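Local coordinates for glycerate dehydrogenase related protein (PDB 3GVX) that probably reduces 2-oxoacids such as glyoxylate or hydroxypyruvate with a nicotinamide cofactor, as a member of the D-isomer specific 2-hydroxyacid dehydrogenase family, at residues 4-9 and 43-48; 11-16 and 26-31; 88-93 and 144-149; 116-121 and 174-179; 220-223 and 228-231. All coordinates share one frame; numbering follows the deposited sequence.

Contact 1 of 5, residues 4-9 and 43-48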
# COMPACT_ATOMS: atom_id res chain seq x y z
N TYR B 4 -28.21 13.68 18.43
CA TYR B 4 -28.68 14.92 17.88
C TYR B 4 -27.55 15.57 17.13
O TYR B 4 -26.48 15.83 17.69
CB TYR B 4 -29.21 15.83 18.99
CG TYR B 4 -29.64 17.18 18.48
CD1 TYR B 4 -30.67 17.31 17.55
CD2 TYR B 4 -29.00 18.32 18.91
CE1 TYR B 4 -31.04 18.57 17.05
CE2 TYR B 4 -29.35 19.58 18.43
CZ TYR B 4 -30.37 19.71 17.51
OH TYR B 4 -30.73 20.96 17.07
N VAL B 5 -27.80 15.80 15.85
CA VAL B 5 -26.84 16.42 14.97
C VAL B 5 -27.15 17.90 14.99
O VAL B 5 -28.12 18.37 14.39
CB VAL B 5 -26.92 15.84 13.55
CG1 VAL B 5 -25.90 16.54 12.64
CG2 VAL B 5 -26.66 14.33 13.60
N ASN B 6 -26.31 18.61 15.71
CA ASN B 6 -26.46 20.03 15.93
C ASN B 6 -25.96 20.96 14.85
O ASN B 6 -25.32 21.98 15.11
CB ASN B 6 -25.84 20.42 17.27
CG ASN B 6 -26.23 21.80 17.69
OD1 ASN B 6 -27.36 22.24 17.46
ND2 ASN B 6 -25.32 22.50 18.34
N PHE B 7 -26.25 20.59 13.61
CA PHE B 7 -25.90 21.42 12.48
C PHE B 7 -26.69 20.96 11.27
O PHE B 7 -27.22 19.85 11.25
CB PHE B 7 -24.39 21.41 12.20
CG PHE B 7 -23.77 20.04 12.10
CD1 PHE B 7 -23.16 19.46 13.21
CD2 PHE B 7 -23.79 19.33 10.91
CE1 PHE B 7 -22.56 18.20 13.13
CE2 PHE B 7 -23.20 18.07 10.82
CZ PHE B 7 -22.59 17.50 11.93
N PRO B 8 -26.81 21.84 10.27
CA PRO B 8 -27.53 21.59 9.02
C PRO B 8 -26.81 20.46 8.29
O PRO B 8 -25.61 20.51 8.07
CB PRO B 8 -27.42 22.93 8.29
CG PRO B 8 -27.23 23.92 9.43
CD PRO B 8 -26.27 23.20 10.29
N ALA B 9 -27.56 19.42 7.94
CA ALA B 9 -26.96 18.28 7.25
C ALA B 9 -27.84 17.87 6.09
O ALA B 9 -29.06 17.90 6.19
CB ALA B 9 -26.78 17.13 8.23
N ARG B 43 -20.55 24.28 18.09
CA ARG B 43 -21.30 24.45 19.31
C ARG B 43 -22.08 23.25 19.75
O ARG B 43 -22.60 22.49 18.94
CB ARG B 43 -22.25 25.65 19.18
CG ARG B 43 -21.57 27.00 19.23
CD ARG B 43 -22.59 28.12 19.08
NE ARG B 43 -23.30 28.03 17.81
CZ ARG B 43 -22.78 28.33 16.62
NH1 ARG B 43 -21.52 28.75 16.54
NH2 ARG B 43 -23.51 28.20 15.52
N TYR B 44 -22.14 23.07 21.06
CA TYR B 44 -22.88 21.99 21.63
C TYR B 44 -24.01 22.68 22.39
O TYR B 44 -24.00 23.90 22.58
CB TYR B 44 -21.99 21.15 22.57
CG TYR B 44 -21.26 21.92 23.66
CD1 TYR B 44 -21.91 22.33 24.82
CD2 TYR B 44 -19.90 22.24 23.53
CE1 TYR B 44 -21.24 23.05 25.83
CE2 TYR B 44 -19.22 22.96 24.54
CZ TYR B 44 -19.91 23.35 25.69
OH TYR B 44 -19.25 24.04 26.68
N VAL B 45 -25.00 21.90 22.79
CA VAL B 45 -26.13 22.41 23.53
C VAL B 45 -26.32 21.46 24.69
O VAL B 45 -26.65 20.30 24.49
CB VAL B 45 -27.40 22.42 22.64
CG1 VAL B 45 -28.63 22.80 23.49
CG2 VAL B 45 -27.20 23.37 21.44
N LEU B 46 -26.11 21.95 25.90
CA LEU B 46 -26.25 21.08 27.06
C LEU B 46 -27.68 20.68 27.35
O LEU B 46 -28.61 21.47 27.23
CB LEU B 46 -25.64 21.71 28.32
CG LEU B 46 -24.14 21.98 28.28
CD1 LEU B 46 -23.75 22.52 29.65
CD2 LEU B 46 -23.34 20.72 27.89
N GLY B 47 -27.83 19.43 27.72
CA GLY B 47 -29.14 18.91 28.05
C GLY B 47 -29.08 18.21 29.37
O GLY B 47 -28.11 18.32 30.14
N LYS B 48 -30.13 17.46 29.64
CA LYS B 48 -30.22 16.71 30.87
C LYS B 48 -29.77 15.29 30.66
O LYS B 48 -29.41 14.60 31.61
CB LYS B 48 -31.65 16.71 31.35
CG LYS B 48 -32.00 17.88 32.19
CD LYS B 48 -33.46 17.85 32.49
CE LYS B 48 -33.77 18.77 33.63
NZ LYS B 48 -35.04 19.46 33.34
O HOH W 1 -22.41 22.43 16.06
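Asn6, just past the end of strand 3-5, reaches with its side-chain amide across to the backbone of the loop 43-48, and it buries the largest share of the surface, nearly half. Its ND2 donates to the carbonyl oxygen of Arg43 at 2.8 Å. The bond is moderately bent, with an N-H...O angle of 145°. Arg43 O lies close to the plane of the Asn6 amide, whereas the donor stands well above the carbonyl plane of Arg43. With CG anti to its own backbone N (chi1 -167°), Asn6 extends toward the loop. Val45 comes at about a right angle to this side chain, its CG2 methyl 3.7 Å from Asn6 ND2 and also near OD1, so an apolar branch packs against the polar group. Arg43 O accepts a second bond, from a water 2.9 Å away that also donates to Asn6 O at 3.1 Å; direct and water-mediated links thus grip the same oxygen. An alanine here is likely to leave Arg43 O with the water alone as its partner in this contact and to open a gap beside the Val45 methyl. Asn6 is also bonded through its backbone to Val39, and Val45 leans on Tyr32. The arrangement is a side-chain-to-backbone tie between a surface loop and the carboxyl end of an inner strand of the five-stranded parallel sheet.

Contact 2 of 5, residues 11-16 and 26-31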
# COMPACT_ATOMS: atom_id res chain seq x y z
N GLY B 11 -29.05 15.19 2.76
CA GLY B 11 -29.47 13.82 2.59
C GLY B 11 -28.29 12.87 2.51
O GLY B 11 -28.41 11.72 2.92
N HIS B 12 -27.17 13.35 1.99
CA HIS B 12 -25.98 12.51 1.90
C HIS B 12 -25.53 12.19 3.32
O HIS B 12 -25.39 11.02 3.71
CB HIS B 12 -24.85 13.23 1.17
CG HIS B 12 -23.74 12.32 0.74
ND1 HIS B 12 -22.63 12.77 0.05
CD2 HIS B 12 -23.59 10.98 0.86
CE1 HIS B 12 -21.84 11.75 -0.23
NE2 HIS B 12 -22.40 10.65 0.25
N VAL B 13 -25.32 13.24 4.09
CA VAL B 13 -24.92 13.12 5.47
C VAL B 13 -25.96 12.25 6.17
O VAL B 13 -25.62 11.29 6.84
CB VAL B 13 -24.83 14.52 6.11
CG1 VAL B 13 -24.37 14.42 7.56
CG2 VAL B 13 -23.89 15.42 5.27
N ARG B 14 -27.23 12.57 5.96
CA ARG B 14 -28.29 11.80 6.58
C ARG B 14 -28.27 10.31 6.26
O ARG B 14 -28.46 9.50 7.16
CB ARG B 14 -29.65 12.38 6.21
CG ARG B 14 -30.22 13.29 7.26
CD ARG B 14 -30.66 14.61 6.69
NE ARG B 14 -31.71 15.17 7.52
CZ ARG B 14 -31.86 16.46 7.79
NH1 ARG B 14 -31.01 17.34 7.30
NH2 ARG B 14 -32.86 16.86 8.55
N GLU B 15 -28.04 9.94 5.01
CA GLU B 15 -28.01 8.51 4.68
C GLU B 15 -26.90 7.81 5.43
O GLU B 15 -27.12 6.79 6.07
CB GLU B 15 -27.81 8.25 3.18
CG GLU B 15 -28.06 6.77 2.85
CD GLU B 15 -27.68 6.35 1.43
OE1 GLU B 15 -27.89 5.16 1.10
OE2 GLU B 15 -27.19 7.20 0.64
N ILE B 16 -25.70 8.36 5.33
CA ILE B 16 -24.52 7.83 6.02
C ILE B 16 -24.91 7.59 7.47
O ILE B 16 -24.67 6.52 8.03
CB ILE B 16 -23.37 8.85 6.01
CG1 ILE B 16 -22.96 9.15 4.57
CG2 ILE B 16 -22.22 8.34 6.87
CD1 ILE B 16 -21.75 10.04 4.44
N LEU B 26 -32.44 9.24 15.58
CA LEU B 26 -31.72 10.43 15.18
C LEU B 26 -32.59 11.65 15.16
O LEU B 26 -33.78 11.60 14.86
CB LEU B 26 -31.13 10.24 13.79
CG LEU B 26 -30.27 8.98 13.77
CD1 LEU B 26 -30.37 8.34 12.38
CD2 LEU B 26 -28.85 9.33 14.22
N HIS B 27 -31.96 12.76 15.51
CA HIS B 27 -32.64 14.02 15.51
C HIS B 27 -31.76 14.98 14.78
O HIS B 27 -30.53 14.94 14.87
CB HIS B 27 -32.90 14.48 16.93
CG HIS B 27 -33.75 13.54 17.70
ND1 HIS B 27 -35.12 13.67 17.80
CD2 HIS B 27 -33.44 12.39 18.35
CE1 HIS B 27 -35.61 12.65 18.49
NE2 HIS B 27 -34.61 11.86 18.83
N TRP B 28 -32.41 15.83 14.02
CA TRP B 28 -31.70 16.78 13.22
C TRP B 28 -32.06 18.19 13.50
O TRP B 28 -33.20 18.57 13.74
CB TRP B 28 -31.88 16.48 11.74
CG TRP B 28 -31.50 15.10 11.42
CD1 TRP B 28 -32.27 13.99 11.57
CD2 TRP B 28 -30.22 14.64 10.97
NE1 TRP B 28 -31.57 12.88 11.24
CE2 TRP B 28 -30.31 13.24 10.85
CE3 TRP B 28 -29.02 15.27 10.63
CZ2 TRP B 28 -29.24 12.45 10.43
CZ3 TRP B 28 -27.96 14.49 10.21
CH2 TRP B 28 -28.07 13.10 10.11
N TYR B 29 -31.00 18.97 13.44
CA TYR B 29 -31.07 20.38 13.63
C TYR B 29 -31.95 20.96 12.52
O TYR B 29 -31.88 20.51 11.38
CB TYR B 29 -29.65 20.90 13.54
CG TYR B 29 -29.61 22.38 13.52
CD1 TYR B 29 -29.65 23.11 14.69
CD2 TYR B 29 -29.56 23.06 12.32
CE1 TYR B 29 -29.64 24.50 14.67
CE2 TYR B 29 -29.55 24.44 12.27
CZ TYR B 29 -29.59 25.16 13.46
OH TYR B 29 -29.53 26.52 13.43
N PRO B 30 -32.76 21.98 12.83
CA PRO B 30 -32.89 22.62 14.14
C PRO B 30 -34.00 22.07 15.04
O PRO B 30 -34.57 22.80 15.84
CB PRO B 30 -33.12 24.07 13.76
CG PRO B 30 -34.12 23.91 12.63
CD PRO B 30 -33.62 22.67 11.85
N ASP B 31 -34.32 20.79 14.91
CA ASP B 31 -35.35 20.21 15.77
C ASP B 31 -34.72 19.54 16.95
O ASP B 31 -34.73 18.32 17.13
CB ASP B 31 -36.24 19.28 14.99
CG ASP B 31 -37.04 20.04 13.97
OD1 ASP B 31 -37.84 20.91 14.37
OD2 ASP B 31 -36.85 19.80 12.77
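Arg14 and Trp28 join the helix to the second strand of a right-handed beta-alpha-beta unit made of strand 3-5, helix 11-20 and strand 26-28, and they supply nearly all the buried surface. The principal interaction is a cation-pi stack. The guanidinium of Arg14 lies nearly flat on the indole of Trp28, the two planes 17° apart, and its carbon is displaced from the middle of the five-membered ring: Arg14 CZ is 4.3 Å from that centroid. The side chains run past one another in opposite directions, so the charged end of the arginine reaches the root of the tryptophan while the methylene part covers the far ring. There a CH-pi contact forms, with Arg14 CG 3.5 Å from the centroid of the six-membered ring of Trp28 and only 15° off its normal. The bend of the arginine chain at chi2 (130°) lets CG and the guanidinium share one face of the indole.

Apolar packing is slighter. Val13 CG1 approaches the edge of the indole, near its plane, at 4.5 Å from Trp28 CZ3; Val13 also packs on Ile269 and Phe273 of helix 266-279, linking the unit to the C-terminal helix. Trp28 rests in addition on Val5 of strand 3-5, the neighbour of its own strand in the sheet. At the root of the indole, Arg14 NH2 comes within 3.4 Å of Trp28 CB.

Contact 3 of 5, residues 88-93 and 144-149. With K (potassium ion), chain D.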
# COMPACT_ATOMS: atom_id res chain seq x y z
N HIS B 88 -0.26 8.27 1.90
CA HIS B 88 0.68 9.06 1.11
C HIS B 88 2.09 8.56 1.32
O HIS B 88 2.91 8.62 0.40
CB HIS B 88 0.63 10.54 1.49
CG HIS B 88 1.39 11.41 0.55
ND1 HIS B 88 0.85 11.88 -0.62
CD2 HIS B 88 2.68 11.83 0.56
CE1 HIS B 88 1.76 12.55 -1.30
NE2 HIS B 88 2.88 12.54 -0.60
N ALA B 89 2.38 8.08 2.52
CA ALA B 89 3.69 7.55 2.84
C ALA B 89 3.96 6.26 2.07
O ALA B 89 5.05 6.05 1.56
CB ALA B 89 3.83 7.33 4.35
N PHE B 90 2.96 5.40 1.97
CA PHE B 90 3.19 4.18 1.23
C PHE B 90 3.30 4.48 -0.27
O PHE B 90 4.01 3.78 -0.98
CB PHE B 90 2.12 3.13 1.56
CG PHE B 90 2.52 2.22 2.70
CD1 PHE B 90 3.27 1.07 2.46
CD2 PHE B 90 2.26 2.56 4.01
CE1 PHE B 90 3.75 0.29 3.52
CE2 PHE B 90 2.73 1.79 5.06
CZ PHE B 90 3.48 0.66 4.82
N ALA B 91 2.66 5.55 -0.71
CA ALA B 91 2.72 5.94 -2.12
C ALA B 91 4.14 6.36 -2.51
O ALA B 91 4.63 5.99 -3.58
CB ALA B 91 1.72 7.07 -2.40
N LEU B 92 4.81 7.10 -1.62
CA LEU B 92 6.19 7.52 -1.88
C LEU B 92 7.11 6.32 -1.82
O LEU B 92 7.98 6.12 -2.66
CB LEU B 92 6.64 8.53 -0.83
CG LEU B 92 5.93 9.85 -1.00
CD1 LEU B 92 6.10 10.70 0.26
CD2 LEU B 92 6.46 10.52 -2.26
N LEU B 93 6.89 5.55 -0.77
CA LEU B 93 7.63 4.34 -0.49
C LEU B 93 7.65 3.40 -1.69
O LEU B 93 8.72 2.97 -2.12
CB LEU B 93 6.98 3.65 0.70
CG LEU B 93 7.97 3.05 1.70
CD1 LEU B 93 7.26 2.92 3.04
CD2 LEU B 93 8.53 1.73 1.17
N PHE B 144 1.31 -5.48 4.54
CA PHE B 144 2.29 -5.71 3.49
C PHE B 144 3.30 -6.78 3.88
O PHE B 144 4.20 -7.11 3.12
CB PHE B 144 3.02 -4.40 3.12
CG PHE B 144 2.31 -3.58 2.09
CD1 PHE B 144 2.34 -3.95 0.76
CD2 PHE B 144 1.60 -2.45 2.44
CE1 PHE B 144 1.68 -3.21 -0.19
CE2 PHE B 144 0.93 -1.70 1.48
CZ PHE B 144 0.97 -2.09 0.16
N GLY B 145 3.16 -7.30 5.09
CA GLY B 145 4.07 -8.32 5.58
C GLY B 145 5.37 -7.77 6.12
O GLY B 145 6.33 -8.50 6.30
N MSE B 146 5.42 -6.49 6.42
CA MSE B 146 6.65 -5.91 6.94
C MSE B 146 6.78 -6.15 8.42
O MSE B 146 5.80 -6.41 9.10
CB MSE B 146 6.67 -4.41 6.66
CG MSE B 146 6.21 -4.05 5.26
SE MSE B 146 6.50 -2.29 4.92
CE MSE B 146 8.10 -2.29 4.71
N ARG B 147 8.00 -6.03 8.92
CA ARG B 147 8.29 -6.18 10.33
C ARG B 147 8.35 -4.73 10.80
O ARG B 147 8.85 -3.87 10.08
CB ARG B 147 9.65 -6.87 10.49
CG ARG B 147 10.17 -7.00 11.90
CD ARG B 147 11.57 -7.64 11.88
NE ARG B 147 12.02 -7.98 13.22
CZ ARG B 147 11.37 -8.80 14.04
NH1 ARG B 147 10.24 -9.38 13.64
NH2 ARG B 147 11.85 -9.04 15.25
N VAL B 148 7.86 -4.43 11.99
CA VAL B 148 7.85 -3.05 12.45
C VAL B 148 8.67 -2.75 13.70
O VAL B 148 8.55 -3.40 14.72
CB VAL B 148 6.40 -2.55 12.64
CG1 VAL B 148 6.39 -1.16 13.25
CG2 VAL B 148 5.68 -2.56 11.28
N ILE B 149 9.53 -1.75 13.57
CA ILE B 149 10.37 -1.32 14.65
C ILE B 149 9.96 0.11 14.98
O ILE B 149 9.82 0.96 14.10
CB ILE B 149 11.85 -1.40 14.25
CG1 ILE B 149 12.20 -2.88 14.02
CG2 ILE B 149 12.74 -0.77 15.33
CD1 ILE B 149 13.28 -3.12 13.03
K K D . -1.71 12.49 -0.02
O HOH W 2 -2.98 10.44 0.85
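A Met-aromatic contact and a pair of phenylalanine rings mark the place where helix 79-97 meets the turn leading into strand 147-151 of the Rossmann-type domain. The rings of Phe90 and Phe144 are nearly parallel, 9° apart, but slid so far that they barely overlap, with centroids separated by 5.2 Å. Their nearest atoms are Phe90 CE1 and Phe144 CD2, at 3.6 Å. Met146, present as selenomethionine, brings SE to the edge of the Phe90 ring, near its plane and 4.0 Å from Phe90 CE1. The bend at chi3 (75°) turns its terminal methyl CE aside at SE. Thus one corner of the Phe90 ring meets both partners. A serine in place of Phe90 would probably leave the Phe144 ring and the selenium without their shared aromatic neighbour, opening a gap beneath the turn. Between those two partners, Gly145 ends helix 132-143 in a Schellman motif, its positive phi turning the chain toward the strand.

Two residues earlier on the helix, His88 ND1 binds a potassium ion at 2.7 Å, together with a water, Val256 O and Ala257 O of the same chain, and Thr117 of the second subunit. Phe90 also packs on Leu140 and Ala141 of helix 132-143, and Phe144 touches Leu140 of the second subunit; Met146 reaches Leu125 of strand 124-128, so the cluster lies between two helices and the central sheet.

Contact 4 of 5, residues 116-121 and 174-179. With K (potassium ion), chain C.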
# COMPACT_ATOMS: atom_id res chain seq x y z
N PRO B 116 15.24 -4.96 -11.82
CA PRO B 116 14.64 -5.42 -10.57
C PRO B 116 14.10 -4.31 -9.69
O PRO B 116 14.52 -3.15 -9.77
CB PRO B 116 15.77 -6.22 -9.91
CG PRO B 116 17.01 -5.60 -10.49
CD PRO B 116 16.63 -5.42 -11.94
N THR B 117 13.13 -4.68 -8.87
CA THR B 117 12.51 -3.76 -7.95
C THR B 117 12.72 -4.26 -6.56
O THR B 117 13.16 -5.38 -6.33
CB THR B 117 11.01 -3.61 -8.22
OG1 THR B 117 10.40 -4.90 -8.22
CG2 THR B 117 10.76 -2.92 -9.55
N THR B 118 12.40 -3.38 -5.62
CA THR B 118 12.53 -3.69 -4.22
C THR B 118 11.16 -4.07 -3.71
O THR B 118 10.13 -3.52 -4.07
CB THR B 118 13.06 -2.48 -3.44
OG1 THR B 118 14.38 -2.19 -3.88
CG2 THR B 118 13.06 -2.77 -1.96
N LEU B 119 11.17 -5.04 -2.84
CA LEU B 119 9.96 -5.54 -2.25
C LEU B 119 9.87 -5.14 -0.80
O LEU B 119 10.87 -5.11 -0.11
CB LEU B 119 10.03 -7.03 -2.31
CG LEU B 119 9.08 -7.99 -2.95
CD1 LEU B 119 9.17 -8.12 -4.50
CD2 LEU B 119 9.54 -9.22 -2.25
N LEU B 120 8.65 -4.90 -0.34
CA LEU B 120 8.47 -4.52 1.04
C LEU B 120 8.35 -5.76 1.91
O LEU B 120 8.87 -5.81 3.02
CB LEU B 120 7.22 -3.68 1.18
CG LEU B 120 7.31 -2.40 0.36
CD1 LEU B 120 6.03 -1.60 0.52
CD2 LEU B 120 8.56 -1.62 0.80
N TYR B 121 7.69 -6.77 1.37
CA TYR B 121 7.49 -8.01 2.10
C TYR B 121 8.73 -8.57 2.80
O TYR B 121 9.76 -8.81 2.16
CB TYR B 121 6.92 -9.09 1.18
CG TYR B 121 6.52 -10.34 1.92
CD1 TYR B 121 5.24 -10.49 2.44
CD2 TYR B 121 7.42 -11.39 2.08
CE1 TYR B 121 4.86 -11.67 3.10
CE2 TYR B 121 7.05 -12.57 2.74
CZ TYR B 121 5.77 -12.70 3.24
OH TYR B 121 5.38 -13.87 3.84
N SER B 174 16.60 -0.99 10.62
CA SER B 174 15.65 -0.66 9.56
C SER B 174 16.14 -0.62 8.11
O SER B 174 17.27 -0.23 7.81
CB SER B 174 14.99 0.68 9.88
OG SER B 174 14.46 0.67 11.19
N ASP B 175 15.26 -1.04 7.21
CA ASP B 175 15.53 -1.00 5.77
C ASP B 175 14.83 0.25 5.26
O ASP B 175 15.22 0.85 4.26
CB ASP B 175 14.97 -2.25 5.09
CG ASP B 175 15.61 -3.52 5.58
OD1 ASP B 175 16.85 -3.61 5.55
OD2 ASP B 175 14.89 -4.43 6.01
N PHE B 176 13.79 0.63 5.99
CA PHE B 176 12.99 1.79 5.68
C PHE B 176 12.74 2.50 6.99
O PHE B 176 12.50 1.87 8.01
CB PHE B 176 11.64 1.39 5.09
CG PHE B 176 11.74 0.60 3.82
CD1 PHE B 176 11.73 1.24 2.59
CD2 PHE B 176 11.88 -0.77 3.86
CE1 PHE B 176 11.85 0.51 1.42
CE2 PHE B 176 12.00 -1.50 2.68
CZ PHE B 176 11.99 -0.86 1.47
N VAL B 177 12.81 3.82 6.96
CA VAL B 177 12.55 4.59 8.14
C VAL B 177 11.55 5.67 7.83
O VAL B 177 11.71 6.44 6.88
CB VAL B 177 13.81 5.26 8.69
CG1 VAL B 177 13.40 6.37 9.68
CG2 VAL B 177 14.71 4.22 9.36
N LEU B 178 10.51 5.70 8.63
CA LEU B 178 9.50 6.70 8.46
C LEU B 178 9.56 7.70 9.61
O LEU B 178 9.59 7.33 10.78
CB LEU B 178 8.11 6.09 8.42
CG LEU B 178 7.12 7.24 8.24
CD1 LEU B 178 6.61 7.28 6.79
CD2 LEU B 178 6.01 7.10 9.27
N ILE B 179 9.59 8.98 9.27
CA ILE B 179 9.63 9.98 10.30
C ILE B 179 8.24 10.57 10.47
O ILE B 179 7.70 11.18 9.57
CB ILE B 179 10.62 11.10 9.98
CG1 ILE B 179 12.00 10.48 9.74
CG2 ILE B 179 10.64 12.10 11.13
CD1 ILE B 179 12.95 11.38 9.03
K K C . 7.88 -4.84 -9.27
O HOH W 3 6.87 -5.73 -6.96
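Leu120 and Thr118 both direct methyl groups at the outer end of the Phe176 ring. Phe176 holds CG anti to its carbonyl carbon (chi1 -60°), and from strand 176-179 its CB points toward the loop, presenting CZ to the other segment. Leu120 CD2 comes obliquely to the ring, 3.6 Å from Phe176 CZ and 3.9 Å from Phe176 CE2; the two side chains cross at about a right angle. Although its CB does not aim at the strand, the extended end of Leu120 brings that methyl close. Thr118 and Phe176 meet each other from opposite directions, Thr118 CG2 at the ring edge near its plane, 4.1 Å from Phe176 CZ. With OG1 beside the backbone N (chi1 -65°), Thr118 leaves CG2 anti to that N and facing the ring.

Thr117 has another task: its OG1 binds a potassium ion at 2.7 Å, together with a water and with Val256 and His88 of the second subunit. The backbone N of Leu120 also donates to Glu87 of that subunit, so the loop joins core to dimer interface. Within the chain, Leu120 and Phe176 both pack against Leu93 of helix 79-97, while Phe176 reaches Leu125 and Thr204 on strands 124-128 and 204-207, its neighbours in the central parallel sheet.

Contact 5 of 5, residues 220-223 and 228-231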
# COMPACT_ATOMS: atom_id res chain seq x y z
N ILE B 220 21.33 16.72 2.97
CA ILE B 220 21.81 16.99 1.62
C ILE B 220 23.24 16.54 1.44
O ILE B 220 23.65 16.16 0.34
CB ILE B 220 21.70 18.49 1.28
CG1 ILE B 220 20.22 18.85 1.15
CG2 ILE B 220 22.54 18.81 0.06
CD1 ILE B 220 19.92 19.99 0.23
N GLY B 221 24.01 16.58 2.52
CA GLY B 221 25.39 16.17 2.46
C GLY B 221 25.50 14.67 2.45
O GLY B 221 26.31 14.09 1.74
N PHE B 222 24.64 14.04 3.24
CA PHE B 222 24.61 12.59 3.34
C PHE B 222 24.12 11.91 2.06
O PHE B 222 24.52 10.79 1.77
CB PHE B 222 23.75 12.18 4.53
CG PHE B 222 23.79 10.72 4.83
CD1 PHE B 222 24.89 10.15 5.45
CD2 PHE B 222 22.73 9.90 4.49
CE1 PHE B 222 24.94 8.79 5.72
CE2 PHE B 222 22.77 8.53 4.75
CZ PHE B 222 23.87 7.98 5.37
N LEU B 223 23.28 12.59 1.30
CA LEU B 223 22.75 12.03 0.06
C LEU B 223 23.79 11.99 -1.04
O LEU B 223 23.70 11.19 -1.96
CB LEU B 223 21.52 12.82 -0.39
CG LEU B 223 20.33 12.55 0.55
CD1 LEU B 223 19.15 13.43 0.16
CD2 LEU B 223 19.97 11.06 0.50
N ASP B 228 23.19 5.58 -2.18
CA ASP B 228 22.24 4.45 -2.23
C ASP B 228 21.03 4.80 -1.38
O ASP B 228 19.97 4.18 -1.49
CB ASP B 228 22.90 3.19 -1.67
CG ASP B 228 23.50 3.43 -0.31
OD1 ASP B 228 24.33 4.36 -0.19
OD2 ASP B 228 23.15 2.72 0.65
N VAL B 229 21.19 5.80 -0.53
CA VAL B 229 20.12 6.23 0.35
C VAL B 229 19.21 7.24 -0.32
O VAL B 229 19.66 8.15 -1.01
CB VAL B 229 20.69 6.85 1.66
CG1 VAL B 229 19.55 7.38 2.53
CG2 VAL B 229 21.50 5.80 2.41
N TRP B 230 17.91 7.05 -0.13
CA TRP B 230 16.95 7.96 -0.71
C TRP B 230 16.20 8.67 0.37
O TRP B 230 16.05 8.17 1.48
CB TRP B 230 15.98 7.22 -1.64
CG TRP B 230 16.55 7.00 -2.99
CD1 TRP B 230 17.68 6.30 -3.28
CD2 TRP B 230 16.05 7.51 -4.24
NE1 TRP B 230 17.92 6.34 -4.63
CE2 TRP B 230 16.93 7.06 -5.24
CE3 TRP B 230 14.94 8.28 -4.60
CZ2 TRP B 230 16.75 7.37 -6.60
CZ3 TRP B 230 14.75 8.59 -5.95
CH2 TRP B 230 15.65 8.13 -6.93
N TYR B 231 15.72 9.85 0.03
CA TYR B 231 14.97 10.64 0.97
C TYR B 231 13.68 11.02 0.30
O TYR B 231 13.67 11.77 -0.67
CB TYR B 231 15.77 11.89 1.34
CG TYR B 231 15.08 12.77 2.35
CD1 TYR B 231 14.73 12.28 3.60
CD2 TYR B 231 14.80 14.11 2.07
CE1 TYR B 231 14.10 13.10 4.55
CE2 TYR B 231 14.18 14.94 3.00
CZ TYR B 231 13.84 14.43 4.24
OH TYR B 231 13.25 15.25 5.18
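The backbones come closest at Leu223, in the last turn of helix 216-225, and Val229, just before strand 230-233, whose CA atoms are 6.4 Å apart. Leu223 buries the most surface and divides its two methyls between successive inward positions of the other segment. CD2 sits 3.3 Å from the backbone oxygen of Val229, a close approach of a methyl to a carbonyl, and 4.2 Å from Val229 CG1. The other branch, CD1, lies 3.9 Å from Tyr231 CB; it thus touches the base of the tyrosine, whose ring leads away so that its OH can bond Asn207. With CG anti to the carbonyl carbon (chi1 -70°), Leu223 sends both methyls across to the 228-231 segment although its CB does not point straight there.

Phe222, one residue earlier, takes a different course: its CG is anti to the backbone N (chi1 -173°), and CE2 meets the fork of Val229, 3.8 Å from Val229 CG2 and slightly farther from CG1. The two side chains cross at about a right angle. Val229 is therefore covered by both helix residues, a hydrophobic seam between helix and sheet.

Beside this seam, Phe222 packs on Ala199 and Leu223 on Asn249. The contact closes the second half of the beta-alpha-beta unit 204-207, 216-225 and 230-233, with strand 230-233 lying between 204-207 and 250-252 in the seven-stranded parallel sheet.

In the fold
The five contacts divide between two parallel sheets. Contacts 1 and 2, with centres about 11 Å apart, share the smaller sheet: strands 3-5 and 26-28 are neighbours, and contact 2 is nested inside the loop that contact 1 closes. Contacts 3, 4 and 5 belong to the larger sheet of the probable NAD-binding domain. Contacts 3 and 4 have centres about 7 Å apart and meet directly, Leu93 CD2 lying 3.4 Å from Leu120 CD2; each supplies a ligand to its own potassium ion, the second subunit completing both sites. Contact 5 touches neither, though its nearest atoms come within about 5 Å of contact 4. Between contacts 1 and 3 the centres are about 40 Å apart.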